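Local coordinates for exopolysaccharide biosynthesis protein (Pantoea stewartii subsp. stewartii DC283, PDB 6TGF) that probably modifies the exopolysaccharide of the bacterial biofilm as a glycan hydrolase, using a trimeric parallel beta-helix fold like that of bacteriophage tailspikes, at residues E54-M59 with G110-F115; M130-E133 with T139-N142; W408-A413 with D500-A505; W533-N538 with A662-A667; A604-E609 with L615-V620. One frame throughout, in Å; residues are numbered along the deposited sequence.

Interaction 1. Residues E54-M59 with G110-F115. With EDO (1,2-ethanediol), chain C.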
# COMPACT_ATOMS: atom_id res chain seq x y z
N GLU B 54 -34.86 -31.29 35.54
CA GLU B 54 -34.32 -30.46 34.43
C GLU B 54 -35.15 -30.64 33.16
O GLU B 54 -35.24 -29.68 32.38
CB GLU B 54 -32.85 -30.82 34.15
CG GLU B 54 -31.87 -30.23 35.16
CD GLU B 54 -31.72 -31.02 36.46
OE1 GLU B 54 -31.94 -32.24 36.44
OE2 GLU B 54 -31.37 -30.39 37.48
N ASN B 55 -35.73 -31.83 32.95
CA ASN B 55 -36.59 -32.16 31.78
C ASN B 55 -37.93 -31.44 31.89
O ASN B 55 -38.51 -31.13 30.83
CB ASN B 55 -36.79 -33.67 31.62
CG ASN B 55 -35.53 -34.38 31.16
OD1 ASN B 55 -34.83 -35.00 31.96
ND2 ASN B 55 -35.23 -34.29 29.87
N VAL B 56 -38.41 -31.19 33.11
CA VAL B 56 -39.68 -30.44 33.39
C VAL B 56 -39.42 -28.95 33.17
O VAL B 56 -40.23 -28.30 32.48
CB VAL B 56 -40.21 -30.72 34.81
CG1 VAL B 56 -41.49 -29.95 35.11
CG2 VAL B 56 -40.42 -32.21 35.05
N TYR B 57 -38.34 -28.43 33.75
CA TYR B 57 -37.87 -27.02 33.60
C TYR B 57 -37.57 -26.73 32.12
O TYR B 57 -37.78 -25.58 31.69
CB TYR B 57 -36.62 -26.76 34.45
CG TYR B 57 -36.85 -26.68 35.93
CD1 TYR B 57 -37.55 -25.62 36.49
CD2 TYR B 57 -36.35 -27.64 36.80
CE1 TYR B 57 -37.77 -25.53 37.86
CE2 TYR B 57 -36.56 -27.57 38.17
CZ TYR B 57 -37.26 -26.51 38.70
OH TYR B 57 -37.46 -26.42 40.05
N ALA B 58 -37.11 -27.74 31.37
CA ALA B 58 -36.68 -27.62 29.96
C ALA B 58 -37.89 -27.52 29.02
O ALA B 58 -37.69 -27.08 27.88
CB ALA B 58 -35.80 -28.78 29.57
N MET B 59 -39.09 -27.92 29.46
CA MET B 59 -40.34 -27.82 28.65
C MET B 59 -40.76 -26.35 28.58
O MET B 59 -40.37 -25.56 29.44
CB MET B 59 -41.50 -28.63 29.25
CG MET B 59 -41.12 -30.03 29.68
SD MET B 59 -42.54 -31.01 30.26
CE MET B 59 -43.09 -30.03 31.66
N GLY B 110 -49.85 -30.95 38.83
CA GLY B 110 -49.69 -31.55 40.17
C GLY B 110 -48.54 -32.54 40.21
O GLY B 110 -47.69 -32.43 41.12
N ASN B 111 -48.52 -33.48 39.26
CA ASN B 111 -47.47 -34.54 39.14
C ASN B 111 -46.13 -33.89 38.78
O ASN B 111 -45.11 -34.31 39.37
CB ASN B 111 -47.87 -35.62 38.13
CG ASN B 111 -48.88 -36.60 38.67
OD1 ASN B 111 -49.39 -36.43 39.78
ND2 ASN B 111 -49.17 -37.64 37.91
N PHE B 112 -46.12 -32.92 37.86
CA PHE B 112 -44.91 -32.17 37.45
C PHE B 112 -44.31 -31.46 38.67
O PHE B 112 -43.07 -31.51 38.84
CB PHE B 112 -45.22 -31.15 36.35
CG PHE B 112 -45.44 -31.72 34.98
CD1 PHE B 112 -44.64 -32.74 34.49
CD2 PHE B 112 -46.44 -31.22 34.15
CE1 PHE B 112 -44.85 -33.26 33.22
CE2 PHE B 112 -46.64 -31.73 32.88
CZ PHE B 112 -45.84 -32.75 32.42
N ASP B 113 -45.16 -30.84 39.49
CA ASP B 113 -44.75 -30.09 40.71
C ASP B 113 -44.12 -31.07 41.71
O ASP B 113 -43.00 -30.79 42.16
CB ASP B 113 -45.94 -29.33 41.32
CG ASP B 113 -46.44 -28.17 40.46
OD1 ASP B 113 -45.62 -27.59 39.71
OD2 ASP B 113 -47.64 -27.86 40.55
N GLN B 114 -44.81 -32.17 42.01
CA GLN B 114 -44.36 -33.22 42.97
C GLN B 114 -42.99 -33.76 42.54
O GLN B 114 -42.10 -33.88 43.41
CB GLN B 114 -45.39 -34.36 43.05
CG GLN B 114 -45.24 -35.23 44.28
CD GLN B 114 -45.60 -34.51 45.56
OE1 GLN B 114 -46.36 -33.55 45.56
NE2 GLN B 114 -45.05 -34.99 46.67
N PHE B 115 -42.83 -34.06 41.24
CA PHE B 115 -41.60 -34.61 40.62
C PHE B 115 -40.42 -33.66 40.87
O PHE B 115 -39.36 -34.12 41.34
CB PHE B 115 -41.82 -34.85 39.12
CG PHE B 115 -40.72 -35.60 38.42
CD1 PHE B 115 -40.57 -36.97 38.60
CD2 PHE B 115 -39.84 -34.95 37.57
CE1 PHE B 115 -39.56 -37.66 37.95
CE2 PHE B 115 -38.84 -35.65 36.92
CZ PHE B 115 -38.70 -37.00 37.11
C1 EDO C . -45.95 -24.18 37.74
O1 EDO C . -45.10 -24.53 38.82
C2 EDO C . -45.45 -23.02 36.96
O2 EDO C . -44.17 -23.22 36.40
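Met-59 and Val-56 meet Phe-112 and Phe-115 in a small apolar packing of helix on helix, with a Met-aromatic contact at one end. Both segments belong to the head-binding region, the part of the sequence related to tailspike head-binding domains. Segment 54-59 presents Val-56 and Met-59, while helix 109-117 answers with two phenylalanines three residues apart. The methionine reaches its ring by an extended chain that bends only at the last torsion (chi3 -61°), which swings the terminal methyl over the aromatic face. CE of Met-59 lies 3.9 Å from the centroid of the Phe-112 ring, close to its normal, a CH-pi contact of the methyl group. SD of Met-59 follows at 4.8 Å from the centroid of the Phe-112 ring, oblique to it. The two methyls of Val-56 divide the remaining work between the aromatic residues. With CG1 of Val-56 anti to the backbone N (chi1 179°), that methyl lies 4.1 Å from CB of Phe-112, and the other branch goes to Phe-115. The two rings are thus reached differently, Phe-112 over a face by Met-59 and Phe-115 at a slant by Val-56. No hydrogen bond crosses this interface. On another side of helix 109-117, Asp-113 OD1 takes a hydrogen bond from Trp-64 NE1 and another from O1 of a 1,2-ethanediol, probably from the crystallisation liquor. Back at the interface, CG2 of Val-56 lies 3.8 Å from CD2 of Phe-115.

Interaction 2. Residues M130-E133 with T139-N142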
# COMPACT_ATOMS: atom_id res chain seq x y z
N MET B 130 -40.35 -44.37 23.47
CA MET B 130 -41.10 -43.39 24.30
C MET B 130 -42.30 -42.86 23.50
O MET B 130 -42.11 -42.47 22.33
CB MET B 130 -40.20 -42.23 24.72
CG MET B 130 -40.81 -41.36 25.81
SD MET B 130 -39.83 -39.87 26.13
CE MET B 130 -38.66 -40.51 27.33
N ALA B 131 -43.48 -42.86 24.13
CA ALA B 131 -44.76 -42.40 23.55
C ALA B 131 -45.46 -41.46 24.54
O ALA B 131 -45.54 -41.82 25.73
CB ALA B 131 -45.62 -43.58 23.20
N LEU B 132 -45.92 -40.31 24.05
CA LEU B 132 -46.71 -39.32 24.84
C LEU B 132 -48.05 -39.07 24.13
O LEU B 132 -48.02 -38.71 22.94
CB LEU B 132 -45.90 -38.02 24.98
CG LEU B 132 -46.56 -36.92 25.81
CD1 LEU B 132 -46.72 -37.34 27.26
CD2 LEU B 132 -45.75 -35.64 25.72
N GLU B 133 -49.15 -39.30 24.85
CA GLU B 133 -50.53 -38.89 24.44
C GLU B 133 -51.01 -37.79 25.39
O GLU B 133 -50.56 -37.78 26.55
CB GLU B 133 -51.50 -40.07 24.51
CG GLU B 133 -51.26 -41.13 23.44
CD GLU B 133 -52.34 -42.19 23.36
OE1 GLU B 133 -53.10 -42.34 24.33
OE2 GLU B 133 -52.41 -42.87 22.31
N THR B 139 -51.69 -38.47 20.03
CA THR B 139 -50.23 -38.72 20.22
C THR B 139 -49.45 -37.43 19.95
O THR B 139 -49.68 -36.81 18.89
CB THR B 139 -49.72 -39.86 19.32
OG1 THR B 139 -50.18 -39.61 17.99
CG2 THR B 139 -50.19 -41.22 19.77
N VAL B 140 -48.57 -37.05 20.88
CA VAL B 140 -47.62 -35.91 20.75
C VAL B 140 -46.34 -36.46 20.11
O VAL B 140 -45.92 -35.93 19.06
CB VAL B 140 -47.34 -35.23 22.10
CG1 VAL B 140 -46.50 -33.97 21.95
CG2 VAL B 140 -48.62 -34.91 22.86
N PHE B 141 -45.74 -37.49 20.74
CA PHE B 141 -44.64 -38.32 20.18
C PHE B 141 -45.11 -39.76 20.00
O PHE B 141 -46.06 -40.19 20.69
CB PHE B 141 -43.42 -38.39 21.10
CG PHE B 141 -42.98 -37.12 21.76
CD1 PHE B 141 -42.35 -36.12 21.04
CD2 PHE B 141 -43.13 -36.94 23.13
CE1 PHE B 141 -41.92 -34.95 21.66
CE2 PHE B 141 -42.71 -35.78 23.75
CZ PHE B 141 -42.10 -34.79 23.02
N ASN B 142 -44.43 -40.49 19.11
CA ASN B 142 -44.43 -41.98 19.05
C ASN B 142 -43.06 -42.41 18.50
O ASN B 142 -42.96 -42.66 17.28
CB ASN B 142 -45.60 -42.52 18.23
CG ASN B 142 -45.68 -44.03 18.25
OD1 ASN B 142 -45.15 -44.68 19.15
ND2 ASN B 142 -46.37 -44.61 17.28
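Leu-132 O receives the backbone N-H of Val-140 at 2.7 Å (N to O), in a beta hairpin whose pairing is shifted by a classic bulge. The donor stands 21° out of the carbonyl plane. A second N-H, that of Phe-141, makes a weak bond to the same oxygen, 3.4 Å from Phe-141 N to Leu-132 O, so Val-140 and Phe-141 together face the single residue Leu-132. The return bond, from Leu-132 N to Phe-141 O, is also weak. Ala-131 pairs with Asn-142 in the register of Leu-132 and Phe-141; past the bulge the register shifts by one and Glu-133 pairs with Thr-139, both being non-hydrogen-bonded antiparallel pairs. On the latter's face of the sheet CG2 of Thr-139 packs against CG of Glu-133 at 3.8 Å, while the glutamate carboxylate continues to a salt bridge with Arg-81. Strand 139-143 is the outer strand of a four-stranded sheet in the head-binding region, and Thr-139 O there accepts a hydrogen bond from Asn-66 of the second subunit. The opposite face is apolar. Leu-132 projects alongside both Val-140 and Phe-141, its CG anti to the backbone N (chi1 -178°), and one methyl serves both neighbours. CD2 of Leu-132 lies 4.0 Å from CB of Val-140 and 3.6 Å from CE2 of Phe-141, while CB of Leu-132 sits 3.5 Å from CD2 of the Phe-141 ring.

Interaction 3. Residues W408-A413 with D500-A505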
# COMPACT_ATOMS: atom_id res chain seq x y z
N TRP B 408 19.77 -19.45 10.73
CA TRP B 408 18.82 -18.51 11.38
C TRP B 408 19.60 -17.48 12.22
O TRP B 408 19.66 -17.65 13.45
CB TRP B 408 17.80 -19.29 12.21
CG TRP B 408 17.24 -20.46 11.47
CD1 TRP B 408 17.70 -21.75 11.48
CD2 TRP B 408 16.14 -20.44 10.55
NE1 TRP B 408 16.95 -22.53 10.65
CE2 TRP B 408 15.98 -21.76 10.06
CE3 TRP B 408 15.26 -19.45 10.09
CZ2 TRP B 408 14.99 -22.10 9.15
CZ3 TRP B 408 14.28 -19.79 9.19
CH2 TRP B 408 14.14 -21.10 8.73
N ASP B 409 20.15 -16.46 11.56
CA ASP B 409 20.98 -15.40 12.20
C ASP B 409 20.48 -14.01 11.79
O ASP B 409 21.27 -13.05 11.93
CB ASP B 409 22.46 -15.59 11.86
CG ASP B 409 22.79 -15.42 10.38
OD1 ASP B 409 21.86 -15.42 9.56
OD2 ASP B 409 23.99 -15.29 10.07
N HIS B 410 19.23 -13.89 11.32
CA HIS B 410 18.63 -12.59 10.89
C HIS B 410 17.11 -12.71 10.75
O HIS B 410 16.57 -13.82 10.94
CB HIS B 410 19.29 -12.11 9.58
CG HIS B 410 18.96 -12.93 8.38
ND1 HIS B 410 19.45 -14.20 8.20
CD2 HIS B 410 18.20 -12.66 7.30
CE1 HIS B 410 19.01 -14.69 7.05
NE2 HIS B 410 18.24 -13.76 6.48
N SER B 411 16.46 -11.58 10.46
CA SER B 411 15.01 -11.45 10.15
C SER B 411 14.85 -11.05 8.68
O SER B 411 15.77 -10.41 8.15
CB SER B 411 14.35 -10.46 11.08
OG SER B 411 14.54 -10.82 12.44
N THR B 412 13.72 -11.40 8.06
CA THR B 412 13.48 -11.22 6.60
C THR B 412 12.09 -10.60 6.36
O THR B 412 11.15 -10.97 7.09
CB THR B 412 13.63 -12.55 5.85
OG1 THR B 412 14.95 -13.04 6.11
CG2 THR B 412 13.42 -12.42 4.35
N ALA B 413 12.00 -9.71 5.37
CA ALA B 413 10.74 -9.15 4.82
C ALA B 413 9.86 -8.58 5.94
O ALA B 413 8.68 -8.99 6.03
CB ALA B 413 10.03 -10.21 4.02
N ASP B 500 29.43 -4.20 15.95
CA ASP B 500 29.76 -5.35 15.07
C ASP B 500 29.02 -5.22 13.74
O ASP B 500 27.78 -5.07 13.76
CB ASP B 500 29.41 -6.69 15.73
CG ASP B 500 30.24 -7.01 16.96
OD1 ASP B 500 31.17 -6.24 17.27
OD2 ASP B 500 29.94 -8.04 17.61
N ARG B 501 29.76 -5.28 12.62
CA ARG B 501 29.21 -5.36 11.25
C ARG B 501 28.85 -6.82 10.95
O ARG B 501 29.76 -7.67 10.99
CB ARG B 501 30.23 -4.83 10.23
CG ARG B 501 29.66 -4.62 8.83
CD ARG B 501 30.75 -4.26 7.84
NE ARG B 501 31.74 -5.33 7.74
CZ ARG B 501 33.07 -5.16 7.71
NH1 ARG B 501 33.60 -3.95 7.79
NH2 ARG B 501 33.85 -6.22 7.62
N TRP B 502 27.58 -7.10 10.67
CA TRP B 502 27.05 -8.46 10.43
C TRP B 502 27.54 -8.98 9.07
O TRP B 502 28.16 -10.07 9.05
CB TRP B 502 25.52 -8.49 10.52
CG TRP B 502 24.93 -9.81 10.15
CD1 TRP B 502 25.32 -11.04 10.60
CD2 TRP B 502 23.85 -10.05 9.24
NE1 TRP B 502 24.56 -12.02 10.04
CE2 TRP B 502 23.64 -11.45 9.20
CE3 TRP B 502 23.03 -9.23 8.45
CZ2 TRP B 502 22.66 -12.03 8.40
CZ3 TRP B 502 22.05 -9.81 7.67
CH2 TRP B 502 21.87 -11.19 7.64
N LEU B 503 27.28 -8.23 8.00
CA LEU B 503 27.65 -8.59 6.60
C LEU B 503 29.04 -8.05 6.27
O LEU B 503 29.63 -7.36 7.13
CB LEU B 503 26.59 -8.03 5.64
CG LEU B 503 25.16 -8.51 5.89
CD1 LEU B 503 24.19 -7.85 4.92
CD2 LEU B 503 25.05 -10.02 5.79
N SER B 504 29.54 -8.35 5.06
CA SER B 504 30.89 -7.94 4.58
C SER B 504 30.92 -6.43 4.32
O SER B 504 29.84 -5.84 4.12
CB SER B 504 31.29 -8.72 3.35
OG SER B 504 30.67 -8.19 2.18
N ALA B 505 32.12 -5.85 4.31
CA ALA B 505 32.37 -4.41 4.03
C ALA B 505 31.81 -4.03 2.66
O ALA B 505 31.38 -2.87 2.50
CB ALA B 505 33.86 -4.14 4.11
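Trp-502 lays its indole against the neighbouring pair Asp-409 and His-410, and these three residues carry the contact. The tryptophan, from the long loop after strand 493-494, is the largest contributor. Its CG is anti to the backbone N (chi1 174°), which sends the ring out of the loop to the other segment. There NE1 of Trp-502 donates a weak hydrogen bond to OD2 of Asp-409, 3.3 Å away and in the plane of the indole. The carboxylate stands nearly upright against that plane, at 79°. Asp-409 also reaches the ring with its backbone, for its O sits 3.5 Å above one face of the Trp-502 indole, toward the rim, while CD2 of Leu-503 rests on the opposite face. OD1 of Asp-409 takes the N-H of His-410 ND1 at 3.0 Å, almost in line with its C-O bond. One aspartate thus bonds to both rings, weakly to the indole, which probably helps to fix the imidazole. His-410 in turn meets the benzo end of the indole, its CB 3.4 Å from CH2 of Trp-502, and the imidazole is inclined by 32° to the six-membered ring of Trp-502, neither stacked nor perpendicular. Arg-434 binds Asp-409 O, and Lys-405 binds Trp-502 O, fastening both backbones from nearby loops. The outcome is a His-carboxylate hydrogen bond with a tryptophan packed beside it, joining an outlying loop to the turns of the tailspike-like parallel beta-helix.

Interaction 4. Residues W533-N538 with A662-A667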
# COMPACT_ATOMS: atom_id res chain seq x y z
N TRP B 533 20.24 24.10 -16.67
CA TRP B 533 20.34 25.43 -17.32
C TRP B 533 21.23 25.34 -18.57
O TRP B 533 22.45 25.17 -18.42
CB TRP B 533 20.90 26.44 -16.31
CG TRP B 533 20.19 26.40 -14.99
CD1 TRP B 533 18.89 26.74 -14.75
CD2 TRP B 533 20.74 25.97 -13.74
NE1 TRP B 533 18.60 26.56 -13.42
CE2 TRP B 533 19.71 26.09 -12.78
CE3 TRP B 533 21.99 25.50 -13.32
CZ2 TRP B 533 19.90 25.75 -11.44
CZ3 TRP B 533 22.18 25.17 -12.00
CH2 TRP B 533 21.14 25.30 -11.07
N LEU B 534 20.62 25.46 -19.76
CA LEU B 534 21.31 25.54 -21.07
C LEU B 534 21.09 26.93 -21.66
O LEU B 534 19.93 27.24 -22.00
CB LEU B 534 20.77 24.44 -22.00
CG LEU B 534 20.85 23.01 -21.46
CD1 LEU B 534 20.14 22.04 -22.40
CD2 LEU B 534 22.29 22.58 -21.23
N LEU B 535 22.15 27.74 -21.76
CA LEU B 535 22.11 29.14 -22.27
C LEU B 535 22.42 29.15 -23.77
O LEU B 535 23.36 28.45 -24.19
CB LEU B 535 23.13 29.99 -21.49
CG LEU B 535 22.79 30.25 -20.03
CD1 LEU B 535 23.90 31.04 -19.35
CD2 LEU B 535 21.46 30.99 -19.90
N GLU B 536 21.65 29.94 -24.53
CA GLU B 536 21.76 30.05 -26.01
C GLU B 536 22.03 31.51 -26.40
O GLU B 536 21.44 32.41 -25.78
CB GLU B 536 20.48 29.54 -26.67
CG GLU B 536 20.46 29.69 -28.18
CD GLU B 536 19.28 29.05 -28.89
OE1 GLU B 536 18.44 28.43 -28.21
OE2 GLU B 536 19.20 29.18 -30.13
N ASN B 537 22.91 31.71 -27.39
CA ASN B 537 23.16 33.03 -28.04
C ASN B 537 23.36 32.80 -29.54
O ASN B 537 24.53 32.76 -29.99
CB ASN B 537 24.36 33.75 -27.40
CG ASN B 537 24.55 35.15 -27.93
OD1 ASN B 537 23.59 35.82 -28.31
ND2 ASN B 537 25.79 35.61 -27.97
N ASN B 538 22.26 32.64 -30.28
CA ASN B 538 22.25 32.58 -31.77
C ASN B 538 22.27 34.02 -32.29
O ASN B 538 21.22 34.51 -32.76
CB ASN B 538 21.08 31.75 -32.31
CG ASN B 538 21.44 30.29 -32.51
OD1 ASN B 538 21.81 29.60 -31.56
ND2 ASN B 538 21.33 29.82 -33.74
N ALA B 662 19.25 30.42 -8.98
CA ALA B 662 19.38 30.44 -10.45
C ALA B 662 18.50 31.57 -11.02
O ALA B 662 17.29 31.58 -10.71
CB ALA B 662 19.01 29.10 -11.03
N LYS B 663 19.10 32.48 -11.78
CA LYS B 663 18.41 33.56 -12.54
C LYS B 663 18.48 33.21 -14.03
O LYS B 663 17.41 33.15 -14.67
CB LYS B 663 19.06 34.92 -12.25
CG LYS B 663 19.27 35.25 -10.78
CD LYS B 663 17.98 35.45 -10.01
CE LYS B 663 18.21 35.59 -8.52
NZ LYS B 663 16.94 35.57 -7.76
N MET B 664 19.70 33.01 -14.54
CA MET B 664 19.98 32.47 -15.90
C MET B 664 19.20 33.28 -16.94
O MET B 664 18.56 32.68 -17.83
CB MET B 664 19.58 30.99 -15.96
CG MET B 664 20.69 30.06 -16.40
SD MET B 664 22.16 30.06 -15.33
CE MET B 664 21.47 29.42 -13.81
N ALA B 665 19.25 34.61 -16.83
CA ALA B 665 18.44 35.58 -17.60
C ALA B 665 19.34 36.69 -18.17
O ALA B 665 20.36 37.00 -17.54
CB ALA B 665 17.37 36.16 -16.71
N LYS B 666 18.95 37.26 -19.32
CA LYS B 666 19.64 38.40 -19.97
C LYS B 666 19.61 39.61 -19.02
O LYS B 666 18.50 40.09 -18.72
CB LYS B 666 19.00 38.75 -21.31
CG LYS B 666 19.43 37.85 -22.47
CD LYS B 666 18.51 37.92 -23.67
CE LYS B 666 18.69 36.74 -24.60
NZ LYS B 666 17.53 36.58 -25.50
N ALA B 667 20.78 40.05 -18.56
CA ALA B 667 20.95 41.17 -17.61
C ALA B 667 22.39 41.69 -17.69
O ALA B 667 23.32 40.89 -17.48
CB ALA B 667 20.62 40.71 -16.21
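Met-664 and Trp-533 form a Met-aromatic contact between two antiparallel sheets, at one border of a beta-sandwich-like region in the C-terminal part of the chain. No hydrogen bond links the segments, and the contact is mainly between side chains. The methionine bends at both chi2 (61°) and chi3 (64°), a hook that brings its methyl back over the indole. CE of Met-664 lies 3.6 Å from the centroid of the five-membered ring of Trp-533, near the ring normal, giving a CH-pi contact. SD of Met-664 is further off, 4.7 Å from the centroid of the Trp-533 five-membered ring and oblique to it. Further up the hook, CG of Met-664 wedges between two residues of the other segment, 3.6 Å from CB of Trp-533 and 3.7 Å from CD2 of Leu-535. Ala-662 lies by the NE1, CE2 and CZ2 side of the indole, its CB 3.5 Å from CZ2 of Trp-533 at a slant. Alternation along strand 659-664 puts Ala-662 and Met-664 on the same side, with Lys-663 turned the other way. Met-664 is also the point where that strand departs from regular pairing, since it and Ala-665 both face Glu-546 in a G1 bulge. Strand 534-537 is the outermost of its sheet within the chain and pairs with 637-646, while 659-664 is likewise outermost and pairs with 543-551. Leu-535 touches Ile-642 of the first neighbour and Leu-547 of the second, so the contact bridges two sheet borders.

Interaction 5. Residues A604-E609 with L615-V620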
# COMPACT_ATOMS: atom_id res chain seq x y z
N ALA B 604 36.38 36.64 -7.25
CA ALA B 604 36.25 35.67 -8.36
C ALA B 604 37.52 35.69 -9.23
O ALA B 604 38.38 36.55 -9.01
CB ALA B 604 35.02 35.97 -9.17
N SER B 605 37.60 34.74 -10.16
CA SER B 605 38.69 34.54 -11.15
C SER B 605 38.29 33.39 -12.08
O SER B 605 37.74 32.40 -11.56
CB SER B 605 40.01 34.27 -10.46
OG SER B 605 40.98 33.83 -11.39
N TRP B 606 38.52 33.52 -13.39
CA TRP B 606 38.01 32.56 -14.40
C TRP B 606 39.06 32.25 -15.47
O TRP B 606 39.78 33.18 -15.89
CB TRP B 606 36.69 33.06 -15.00
CG TRP B 606 36.83 34.21 -15.95
CD1 TRP B 606 36.99 35.53 -15.64
CD2 TRP B 606 36.78 34.15 -17.39
NE1 TRP B 606 37.05 36.29 -16.78
CE2 TRP B 606 36.93 35.47 -17.87
CE3 TRP B 606 36.64 33.10 -18.31
CZ2 TRP B 606 36.94 35.76 -19.23
CZ3 TRP B 606 36.65 33.40 -19.66
CH2 TRP B 606 36.79 34.71 -20.11
N SER B 607 39.13 30.98 -15.88
CA SER B 607 39.96 30.44 -16.99
C SER B 607 39.04 29.91 -18.09
O SER B 607 37.81 29.91 -17.88
CB SER B 607 40.89 29.37 -16.48
OG SER B 607 40.18 28.42 -15.70
N ALA B 608 39.60 29.46 -19.21
CA ALA B 608 38.85 28.95 -20.39
C ALA B 608 39.60 27.78 -21.04
O ALA B 608 40.78 27.55 -20.70
CB ALA B 608 38.62 30.07 -21.37
N GLU B 609 38.91 27.07 -21.94
CA GLU B 609 39.48 26.00 -22.80
C GLU B 609 38.91 26.14 -24.22
O GLU B 609 37.79 26.67 -24.35
CB GLU B 609 39.14 24.61 -22.24
CG GLU B 609 40.01 24.19 -21.08
CD GLU B 609 39.75 22.77 -20.59
OE1 GLU B 609 39.13 21.99 -21.33
OE2 GLU B 609 40.18 22.45 -19.46
N LEU B 615 33.46 35.54 -22.74
CA LEU B 615 34.45 36.60 -23.07
C LEU B 615 34.85 37.36 -21.80
O LEU B 615 36.06 37.65 -21.65
CB LEU B 615 33.85 37.56 -24.10
CG LEU B 615 33.47 36.96 -25.45
CD1 LEU B 615 32.95 38.04 -26.38
CD2 LEU B 615 34.64 36.23 -26.09
N ASP B 616 33.88 37.68 -20.94
CA ASP B 616 34.07 38.49 -19.70
C ASP B 616 33.26 37.87 -18.56
O ASP B 616 32.27 37.17 -18.84
CB ASP B 616 33.64 39.95 -19.92
CG ASP B 616 34.73 40.83 -20.51
OD1 ASP B 616 35.74 41.06 -19.81
OD2 ASP B 616 34.56 41.28 -21.66
N VAL B 617 33.69 38.12 -17.32
CA VAL B 617 32.98 37.73 -16.07
C VAL B 617 33.03 38.92 -15.10
O VAL B 617 34.14 39.43 -14.85
CB VAL B 617 33.60 36.47 -15.43
CG1 VAL B 617 32.95 36.12 -14.10
CG2 VAL B 617 33.53 35.27 -16.37
N ARG B 618 31.87 39.34 -14.59
CA ARG B 618 31.72 40.34 -13.51
C ARG B 618 30.85 39.74 -12.41
O ARG B 618 30.06 38.83 -12.72
CB ARG B 618 31.13 41.64 -14.05
CG ARG B 618 31.90 42.24 -15.22
CD ARG B 618 31.39 43.61 -15.61
NE ARG B 618 31.83 44.64 -14.67
CZ ARG B 618 32.94 45.36 -14.78
NH1 ARG B 618 33.76 45.20 -15.81
NH2 ARG B 618 33.23 46.26 -13.86
N TYR B 619 31.01 40.22 -11.17
CA TYR B 619 30.25 39.74 -9.98
C TYR B 619 29.87 40.92 -9.09
O TYR B 619 30.44 42.02 -9.25
CB TYR B 619 31.06 38.68 -9.22
CG TYR B 619 32.28 39.21 -8.51
CD1 TYR B 619 33.49 39.32 -9.17
CD2 TYR B 619 32.23 39.59 -7.18
CE1 TYR B 619 34.62 39.80 -8.52
CE2 TYR B 619 33.34 40.07 -6.52
CZ TYR B 619 34.55 40.18 -7.20
OH TYR B 619 35.65 40.66 -6.55
N VAL B 620 28.92 40.69 -8.19
CA VAL B 620 28.40 41.67 -7.19
C VAL B 620 28.33 40.98 -5.83
O VAL B 620 27.40 40.17 -5.63
CB VAL B 620 27.03 42.24 -7.61
CG1 VAL B 620 26.43 43.14 -6.55
CG2 VAL B 620 27.11 42.97 -8.95
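Trp-606 lies against Val-617 in the interior of a beta-sandwich-like pair of antiparallel sheets, where strand 602-610 of one passes strand 614-620 of the other. Segments 604-609 and 616-620 run nearly antiparallel (161°) with their axes 8.1 Å apart, and side chains rather than backbone bonds join them. The tryptophan can be followed outward. CB makes only a loose approach to CG2 of Val-617. From there chi1 of 73° sets CG between the backbone N and the carbonyl carbon, and the indole turns flat against the valine. The pyrrole part takes most of the contact: CG2 of Val-617 sits 3.4 Å from the centroid of the Trp-606 five-membered ring, almost exactly on its normal, as a CH-pi contact. CD1 of Trp-606 also meets CB of Val-617 at 3.5 Å. Beyond NE1 and CE2, which still lie against Val-617, the benzo edge reaches the start of the other segment, where CZ2 of Trp-606 is 3.2 Å from Leu-615 O. That oxygen lies near the indole plane, with CH2 as its other close ring atom. Ile-593 of strand 589-597 packs on both Trp-606 and Val-617. Farther along the strand, Ala-608 and Glu-609 pair with a strand of the third subunit and continue the sheet across the interface. Near the other end of the contact, CB of Ala-604 touches the Tyr-619 ring obliquely, 3.7 Å from CD1 of Tyr-619.

The contacts sample three regions of an elongated chain. Interactions 1 and 2 come first in sequence, both in the head-binding region, with centres about 17 Å apart and no touch between them. Interaction 3 follows in the parallel beta-helix, about 73 Å from interaction 1 centre to centre. Interactions 4 and 5 lie at the far side of the chain's centre, their own centres about 105 and 114 Å from that of interaction 1. These two centres are about 16 Å apart, both contacts join the same two five-stranded sheets, and interaction 5 is nested within the loop closed by interaction 4. Head, beta-helix and C-terminal sheets are thus sampled separately, as expected of an elongated tailspike-like trimer, and contacts in all three regions approach neighbouring subunits.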